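Local coordinates for SsfX3 (Streptomyces sp. SF2575, PDB 3SKV), which probably transfers a salicylyl group onto a tetracycline intermediate, as a GDSL/SGNH-family acyltransferase of the antibiotic's biosynthetic pathway, at residues P37-Q51 and G55-A67. The protein carries 1 engineered substitution. Sequence-based numbering, arbitrary orientation.
Sequences PTDPALTYRGAVSLQ and GWLAPWRAPHEDA
W60 O is gripped by two backbone donors, V48 N at 2.7 Å and S49 N at 3.2 Å. V48 N comes in almost in line with the carbonyl; S49 N stands above its plane. This is a classic beta bulge: V48 and S49 both face W60. Beyond it the strands pair as an antiparallel hairpin. W60 N returns a bond to S49 O, and Q51 and A58 exchange two nearly straight bonds.

S49, Q51, A58 and W60 point to one side of the hairpin. S49 OG sits between its own backbone N and carbonyl carbon (chi1 60°), which directs it to A62 O, 3.0 Å away. The same hydroxyl lies in the plane of the H64 ring, at its edge. Q51 CB packs over the centre of one face of that ring, a CH-pi contact. The Q51 chain then runs on extended, and OE1 takes a weak bond from W60 NE1 at 3.3 Å. The amide and indole planes are nearly perpendicular, 79° apart. An alanine at H64 would remove the imidazole, and Q51 CB would probably lose its flat support, with a gap opening beside S49.

On the other side, L57 CD1 lies 3.7 Å from Y44 OH, and its CD2 meets L50 CB. P37 CB touches L57 CB. Y44 OH donates to P37 O, tying the incoming loop to strand 43-45.

This hairpin belongs to the N-terminal, jelly-roll part. Strand 43-45 pairs with strand 86-91, and L57 bonds through its backbone to L167 of strand 164-172. R61 reaches Q81 O and S222 O.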
ATOM      1  N   PRO A  37     -22.783   1.565  -1.289  1.00 23.50           N
ATOM      2  CA  PRO A  37     -21.368   1.228  -1.018  1.00 21.78           C
ATOM      3  C   PRO A  37     -21.170   0.366   0.254  1.00 25.31           C
ATOM      4  O   PRO A  37     -20.138  -0.294   0.385  1.00 24.53           O
ATOM      5  CB  PRO A  37     -20.705   2.599  -0.871  1.00 22.97           C
ATOM      6  CG  PRO A  37     -21.605   3.541  -1.540  1.00 27.89           C
ATOM      7  CD  PRO A  37     -22.979   3.027  -1.217  1.00 25.21           C
ATOM      8  N   THR A  38     -22.184   0.308   1.140  1.00 22.46           N
ATOM      9  CA  THR A  38     -22.174  -0.511   2.374  1.00 22.42           C
ATOM     10  C   THR A  38     -22.999  -1.813   2.227  1.00 26.52           C
ATOM     11  O   THR A  38     -23.328  -2.454   3.235  1.00 26.68           O
ATOM     12  CB  THR A  38     -22.618   0.329   3.598  1.00 25.13           C
ATOM     13  OG1 THR A  38     -23.962   0.797   3.391  1.00 24.95           O
ATOM     14  CG2 THR A  38     -21.686   1.510   3.870  1.00 21.89           C
ATOM     15  N   ASP A  39     -23.373  -2.191   0.985  1.00 24.17           N
ATOM     16  CA  ASP A  39     -24.117  -3.435   0.729  1.00 25.07           C
ATOM     17  C   ASP A  39     -23.290  -4.630   1.285  1.00 29.85           C
ATOM     18  O   ASP A  39     -22.080  -4.655   1.094  1.00 28.38           O
ATOM     19  CB  ASP A  39     -24.340  -3.632  -0.775  1.00 25.99           C
ATOM     20  CG  ASP A  39     -25.266  -4.785  -1.124  1.00 33.32           C
ATOM     21  OD1 ASP A  39     -24.839  -5.962  -0.971  1.00 30.12           O
ATOM     22  OD2 ASP A  39     -26.402  -4.515  -1.584  1.00 38.37           O
ATOM     23  N   PRO A  40     -23.918  -5.624   1.961  1.00 28.03           N
ATOM     24  CA  PRO A  40     -23.135  -6.753   2.508  1.00 26.70           C
ATOM     25  C   PRO A  40     -22.389  -7.606   1.477  1.00 30.74           C
ATOM     26  O   PRO A  40     -21.498  -8.337   1.872  1.00 32.67           O
ATOM     27  CB  PRO A  40     -24.190  -7.566   3.286  1.00 29.06           C
ATOM     28  CG  PRO A  40     -25.479  -7.225   2.652  1.00 33.44           C
ATOM     29  CD  PRO A  40     -25.358  -5.773   2.292  1.00 29.36           C
ATOM     30  N   ALA A  41     -22.748  -7.532   0.179  1.00 26.89           N
ATOM     31  CA  ALA A  41     -22.060  -8.303  -0.872  1.00 26.39           C
ATOM     32  C   ALA A  41     -20.706  -7.659  -1.228  1.00 30.92           C
ATOM     33  O   ALA A  41     -19.850  -8.342  -1.789  1.00 30.79           O
ATOM     34  CB  ALA A  41     -22.939  -8.455  -2.121  1.00 26.78           C
ATOM     35  N   LEU A  42     -20.506  -6.361  -0.885  1.00 26.88           N
ATOM     36  CA  LEU A  42     -19.241  -5.649  -1.158  1.00 26.20           C
ATOM     37  C   LEU A  42     -18.198  -5.906  -0.082  1.00 30.73           C
ATOM     38  O   LEU A  42     -18.525  -5.980   1.109  1.00 30.97           O
ATOM     39  CB  LEU A  42     -19.399  -4.125  -1.400  1.00 25.00           C
ATOM     40  CG  LEU A  42     -20.537  -3.659  -2.351  1.00 28.64           C
ATOM     41  CD1 LEU A  42     -20.537  -2.167  -2.517  1.00 26.49           C
ATOM     42  CD2 LEU A  42     -20.493  -4.348  -3.709  1.00 29.22           C
ATOM     43  N   THR A  43     -16.954  -6.081  -0.523  1.00 26.59           N
ATOM     44  CA  THR A  43     -15.779  -6.299   0.305  1.00 26.78           C
ATOM     45  C   THR A  43     -14.739  -5.259  -0.106  1.00 30.84           C
ATOM     46  O   THR A  43     -14.415  -5.141  -1.290  1.00 32.89           O
ATOM     47  CB  THR A  43     -15.219  -7.761   0.141  1.00 35.81           C
ATOM     48  OG1 THR A  43     -16.244  -8.735   0.353  1.00 42.47           O
ATOM     49  CG2 THR A  43     -14.071  -8.053   1.090  1.00 31.71           C
ATOM     50  N   TYR A  44     -14.218  -4.521   0.874  1.00 25.50           N
ATOM     51  CA  TYR A  44     -13.148  -3.552   0.683  1.00 23.82           C
ATOM     52  C   TYR A  44     -11.905  -4.217   1.220  1.00 28.93           C
ATOM     53  O   TYR A  44     -11.840  -4.588   2.388  1.00 30.16           O
ATOM     54  CB  TYR A  44     -13.416  -2.234   1.402  1.00 23.90           C
ATOM     55  CG  TYR A  44     -14.599  -1.482   0.831  1.00 25.68           C
ATOM     56  CD1 TYR A  44     -15.905  -1.786   1.230  1.00 27.13           C
ATOM     57  CD2 TYR A  44     -14.420  -0.475  -0.116  1.00 25.12           C
ATOM     58  CE1 TYR A  44     -16.998  -1.123   0.684  1.00 25.35           C
ATOM     59  CE2 TYR A  44     -15.507   0.216  -0.644  1.00 25.61           C
ATOM     60  CZ  TYR A  44     -16.792  -0.109  -0.237  1.00 30.71           C
ATOM     61  OH  TYR A  44     -17.869   0.543  -0.780  1.00 30.10           O
ATOM     62  N   ARG A  45     -10.967  -4.477   0.338  1.00 24.63           N
ATOM     63  CA  ARG A  45      -9.735  -5.109   0.746  1.00 24.40           C
ATOM     64  C   ARG A  45      -8.683  -4.018   0.817  1.00 25.23           C
ATOM     65  O   ARG A  45      -8.733  -3.045   0.063  1.00 23.41           O
ATOM     66  CB  ARG A  45      -9.366  -6.263  -0.213  1.00 24.33           C
ATOM     67  CG  ARG A  45     -10.504  -7.283  -0.386  1.00 28.00           C
ATOM     68  CD  ARG A  45     -10.139  -8.688   0.022  1.00 29.39           C
ATOM     69  NE  ARG A  45     -11.119  -9.681  -0.463  1.00 42.87           N
ATOM     70  CZ  ARG A  45     -11.696 -10.627   0.283  1.00 71.29           C
ATOM     71  NH1 ARG A  45     -11.420 -10.721   1.579  1.00 70.37           N
ATOM     72  NH2 ARG A  45     -12.581 -11.462  -0.255  1.00 59.64           N
ATOM     73  N   GLY A  46      -7.788  -4.142   1.766  1.00 22.91           N
ATOM     74  CA  GLY A  46      -6.752  -3.130   1.965  1.00 23.14           C
ATOM     75  C   GLY A  46      -7.209  -1.902   2.728  1.00 25.42           C
ATOM     76  O   GLY A  46      -6.434  -0.943   2.865  1.00 25.21           O
ATOM     77  N   ALA A  47      -8.460  -1.911   3.243  1.00 22.58           N
ATOM     78  CA  ALA A  47      -8.972  -0.793   4.076  1.00 22.55           C
ATOM     79  C   ALA A  47      -9.095  -1.257   5.538  1.00 29.75           C
ATOM     80  O   ALA A  47      -9.494  -2.391   5.796  1.00 31.94           O
ATOM     81  CB  ALA A  47     -10.314  -0.292   3.557  1.00 21.74           C
ATOM     82  N   VAL A  48      -8.703  -0.409   6.486  1.00 26.62           N
ATOM     83  CA  VAL A  48      -8.777  -0.715   7.916  1.00 26.09           C
ATOM     84  C   VAL A  48     -10.167  -0.341   8.441  1.00 30.43           C
ATOM     85  O   VAL A  48     -10.781  -1.121   9.162  1.00 31.61           O
ATOM     86  CB  VAL A  48      -7.616  -0.025   8.653  1.00 30.45           C
ATOM     87  CG1 VAL A  48      -7.770  -0.116  10.166  1.00 31.40           C
ATOM     88  CG2 VAL A  48      -6.276  -0.608   8.200  1.00 29.85           C
ATOM     89  N   SER A  49     -10.687   0.818   8.047  1.00 26.28           N
ATOM     90  CA  SER A  49     -12.045   1.200   8.420  1.00 25.47           C
ATOM     91  C   SER A  49     -12.737   1.879   7.262  1.00 28.53           C
ATOM     92  O   SER A  49     -12.069   2.280   6.302  1.00 28.25           O
ATOM     93  CB  SER A  49     -12.070   2.072   9.674  1.00 26.73           C
ATOM     94  OG  SER A  49     -11.343   3.262   9.476  1.00 33.92           O
ATOM     95  N   LEU A  50     -14.083   1.967   7.330  1.00 24.07           N
ATOM     96  CA  LEU A  50     -14.901   2.643   6.328  1.00 22.76           C
ATOM     97  C   LEU A  50     -15.637   3.777   7.007  1.00 27.93           C
ATOM     98  O   LEU A  50     -16.320   3.544   7.996  1.00 30.82           O
ATOM     99  CB  LEU A  50     -15.865   1.669   5.612  1.00 21.48           C
ATOM    100  CG  LEU A  50     -15.248   0.358   5.117  1.00 24.43           C
ATOM    101  CD1 LEU A  50     -16.292  -0.712   4.966  1.00 24.50           C
ATOM    102  CD2 LEU A  50     -14.441   0.552   3.838  1.00 20.04           C
ATOM    103  N   GLN A  51     -15.433   5.010   6.533  1.00 23.92           N
ATOM    104  CA  GLN A  51     -16.049   6.224   7.096  1.00 23.76           C
ATOM    105  C   GLN A  51     -17.271   6.623   6.290  1.00 26.16           C
ATOM    106  O   GLN A  51     -17.181   6.873   5.098  1.00 23.08           O
ATOM    107  CB  GLN A  51     -15.046   7.393   7.138  1.00 25.27           C
ATOM    108  CG  GLN A  51     -15.622   8.652   7.764  1.00 28.63           C
ATOM    109  CD  GLN A  51     -14.700   9.837   7.670  1.00 46.41           C
ATOM    110  OE1 GLN A  51     -14.296  10.268   6.583  1.00 44.63           O
ATOM    111  NE2 GLN A  51     -14.370  10.410   8.816  1.00 40.72           N
ATOM    112  N   GLY A  55     -23.767  10.295   3.126  1.00 30.62           N
ATOM    113  CA  GLY A  55     -24.035   9.552   1.890  1.00 28.66           C
ATOM    114  C   GLY A  55     -22.806   9.052   1.159  1.00 31.46           C
ATOM    115  O   GLY A  55     -22.913   8.330   0.163  1.00 30.57           O
ATOM    116  N   TRP A  56     -21.617   9.429   1.647  1.00 27.84           N
ATOM    117  CA  TRP A  56     -20.364   9.031   1.011  1.00 25.76           C
ATOM    118  C   TRP A  56     -19.609   8.066   1.894  1.00 31.12           C
ATOM    119  O   TRP A  56     -19.576   8.211   3.115  1.00 31.56           O
ATOM    120  CB  TRP A  56     -19.503  10.262   0.672  1.00 24.12           C
ATOM    121  CG  TRP A  56     -20.164  11.167  -0.310  1.00 25.21           C
ATOM    122  CD1 TRP A  56     -21.101  12.124  -0.044  1.00 29.34           C
ATOM    123  CD2 TRP A  56     -20.061  11.093  -1.735  1.00 24.26           C
ATOM    124  NE1 TRP A  56     -21.545  12.697  -1.215  1.00 29.16           N
ATOM    125  CE2 TRP A  56     -20.944  12.066  -2.271  1.00 28.64           C
ATOM    126  CE3 TRP A  56     -19.278  10.332  -2.613  1.00 23.82           C
ATOM    127  CZ2 TRP A  56     -21.053  12.303  -3.639  1.00 27.08           C
ATOM    128  CZ3 TRP A  56     -19.402  10.560  -3.973  1.00 24.36           C
ATOM    129  CH2 TRP A  56     -20.275  11.537  -4.471  1.00 25.87           C
ATOM    130  N   LEU A  57     -18.990   7.085   1.265  1.00 27.31           N
ATOM    131  CA  LEU A  57     -18.230   6.075   1.945  1.00 26.10           C
ATOM    132  C   LEU A  57     -16.756   6.244   1.611  1.00 26.96           C
ATOM    133  O   LEU A  57     -16.375   6.134   0.460  1.00 28.03           O
ATOM    134  CB  LEU A  57     -18.785   4.661   1.559  1.00 25.83           C
ATOM    135  CG  LEU A  57     -18.394   3.439   2.413  1.00 29.95           C
ATOM    136  CD1 LEU A  57     -17.044   2.893   1.999  1.00 31.01           C
ATOM    137  CD2 LEU A  57     -18.436   3.750   3.908  1.00 31.63           C
ATOM    138  N   ALA A  58     -15.947   6.564   2.605  1.00 22.16           N
ATOM    139  CA  ALA A  58     -14.501   6.734   2.451  1.00 20.49           C
ATOM    140  C   ALA A  58     -13.711   5.570   3.075  1.00 22.71           C
ATOM    141  O   ALA A  58     -13.766   5.372   4.291  1.00 21.10           O
ATOM    142  CB  ALA A  58     -14.062   8.040   3.085  1.00 21.25           C
ATOM    143  N   PRO A  59     -12.960   4.790   2.294  1.00 22.17           N
ATOM    144  CA  PRO A  59     -12.125   3.733   2.902  1.00 21.84           C
ATOM    145  C   PRO A  59     -10.899   4.420   3.537  1.00 28.74           C
ATOM    146  O   PRO A  59     -10.364   5.391   2.963  1.00 29.69           O
ATOM    147  CB  PRO A  59     -11.715   2.843   1.711  1.00 21.85           C
ATOM    148  CG  PRO A  59     -12.427   3.395   0.511  1.00 27.98           C
ATOM    149  CD  PRO A  59     -12.767   4.830   0.831  1.00 24.80           C
ATOM    150  N   TRP A  60     -10.504   3.972   4.747  1.00 23.61           N
ATOM    151  CA  TRP A  60      -9.341   4.496   5.469  1.00 22.99           C
ATOM    152  C   TRP A  60      -8.351   3.389   5.719  1.00 28.07           C
ATOM    153  O   TRP A  60      -8.731   2.233   5.886  1.00 27.03           O
ATOM    154  CB  TRP A  60      -9.741   5.130   6.802  1.00 21.21           C
ATOM    155  CG  TRP A  60     -10.352   6.498   6.688  1.00 21.37           C
ATOM    156  CD1 TRP A  60     -11.587   6.812   6.195  1.00 23.85           C
ATOM    157  CD2 TRP A  60      -9.813   7.712   7.226  1.00 21.57           C
ATOM    158  NE1 TRP A  60     -11.814   8.167   6.313  1.00 24.18           N
ATOM    159  CE2 TRP A  60     -10.760   8.738   6.981  1.00 26.07           C
ATOM    160  CE3 TRP A  60      -8.626   8.029   7.913  1.00 22.42           C
ATOM    161  CZ2 TRP A  60     -10.539  10.067   7.370  1.00 26.02           C
ATOM    162  CZ3 TRP A  60      -8.401   9.348   8.285  1.00 24.75           C
ATOM    163  CH2 TRP A  60      -9.339  10.354   8.000  1.00 25.71           C
ATOM    164  N   ARG A  61      -7.078   3.746   5.765  1.00 27.09           N
ATOM    165  CA  ARG A  61      -6.012   2.786   6.043  1.00 27.20           C
ATOM    166  C   ARG A  61      -5.517   2.871   7.501  1.00 33.10           C
ATOM    167  O   ARG A  61      -4.426   2.443   7.820  1.00 33.57           O
ATOM    168  CB  ARG A  61      -4.900   2.883   5.007  1.00 26.01           C
ATOM    169  CG  ARG A  61      -5.344   2.340   3.657  1.00 33.41           C
ATOM    170  CD  ARG A  61      -4.162   2.223   2.739  1.00 35.86           C
ATOM    171  NE  ARG A  61      -3.645   3.537   2.395  1.00 39.10           N
ATOM    172  CZ  ARG A  61      -2.359   3.863   2.349  1.00 45.67           C
ATOM    173  NH1 ARG A  61      -1.426   2.947   2.591  1.00 31.33           N
ATOM    174  NH2 ARG A  61      -1.994   5.103   2.059  1.00 27.59           N
ATOM    175  N   ALA A  62      -6.370   3.377   8.385  1.00 31.92           N
ATOM    176  CA  ALA A  62      -6.197   3.489   9.834  1.00 33.72           C
ATOM    177  C   ALA A  62      -7.608   3.691  10.444  1.00 36.58           C
ATOM    178  O   ALA A  62      -8.504   4.040   9.674  1.00 36.45           O
ATOM    179  CB  ALA A  62      -5.302   4.665  10.171  1.00 35.49           C
ATOM    180  N   PRO A  63      -7.864   3.453  11.768  1.00 31.06           N
ATOM    181  CA  PRO A  63      -9.240   3.646  12.307  1.00 29.46           C
ATOM    182  C   PRO A  63      -9.602   5.125  12.260  1.00 32.19           C
ATOM    183  O   PRO A  63      -8.991   5.878  12.997  1.00 33.61           O
ATOM    184  CB  PRO A  63      -9.142   3.137  13.754  1.00 31.28           C
ATOM    185  CG  PRO A  63      -7.875   2.390  13.823  1.00 36.45           C
ATOM    186  CD  PRO A  63      -6.944   2.981  12.820  1.00 32.03           C
ATOM    187  N   HIS A  64     -10.530   5.546  11.378  1.00 26.16           N
ATOM    188  CA  HIS A  64     -10.879   6.946  11.140  1.00 27.50           C
ATOM    189  C   HIS A  64     -11.235   7.762  12.370  1.00 34.65           C
ATOM    190  O   HIS A  64     -10.900   8.942  12.435  1.00 35.34           O
ATOM    191  CB  HIS A  64     -11.949   7.093  10.031  1.00 27.82           C
ATOM    192  CG  HIS A  64     -13.286   6.530  10.401  1.00 30.74           C
ATOM    193  ND1 HIS A  64     -14.250   7.315  11.008  1.00 33.25           N
ATOM    194  CD2 HIS A  64     -13.766   5.270  10.254  1.00 31.73           C
ATOM    195  CE1 HIS A  64     -15.289   6.515  11.206  1.00 32.72           C
ATOM    196  NE2 HIS A  64     -15.042   5.270  10.768  1.00 32.27           N
ATOM    197  N   GLU A  65     -11.913   7.134  13.335  1.00 33.22           N
ATOM    198  CA  GLU A  65     -12.326   7.733  14.615  1.00 34.87           C
ATOM    199  C   GLU A  65     -11.118   8.124  15.507  1.00 38.35           C
ATOM    200  O   GLU A  65     -11.215   9.065  16.289  1.00 38.94           O
ATOM    201  CB  GLU A  65     -13.323   6.808  15.358  1.00 36.72           C
ATOM    202  CG  GLU A  65     -12.817   5.388  15.647  1.00 58.68           C
ATOM    203  CD  GLU A  65     -12.915   4.345  14.538  1.00 84.20           C
ATOM    204  OE1 GLU A  65     -12.185   4.470  13.531  1.00 61.18           O
ATOM    205  OE2 GLU A  65     -13.696   3.378  14.697  1.00 84.77           O
ATOM    206  N   ASP A  66      -9.970   7.452  15.318  1.00 34.00           N
ATOM    207  CA  ASP A  66      -8.732   7.661  16.066  1.00 35.00           C
ATOM    208  C   ASP A  66      -7.623   8.275  15.232  1.00 36.25           C
ATOM    209  O   ASP A  66      -6.478   8.202  15.653  1.00 36.01           O
ATOM    210  CB  ASP A  66      -8.222   6.305  16.616  1.00 37.80           C
ATOM    211  CG  ASP A  66      -9.163   5.547  17.521  1.00 51.01           C
ATOM    212  OD1 ASP A  66      -9.930   6.201  18.267  1.00 56.14           O
ATOM    213  OD2 ASP A  66      -9.084   4.304  17.539  1.00 53.85           O
ATOM    214  N   ALA A  67      -7.932   8.854  14.051  1.00 31.63           N
ATOM    215  CA  ALA A  67      -6.910   9.405  13.142  1.00 31.74           C
ATOM    216  C   ALA A  67      -5.904  10.367  13.801  1.00 36.66           C
ATOM    217  O   ALA A  67      -4.705  10.352  13.473  1.00 36.72           O
ATOM    218  CB  ALA A  67      -7.569  10.067  11.949  1.00 32.54           C
TER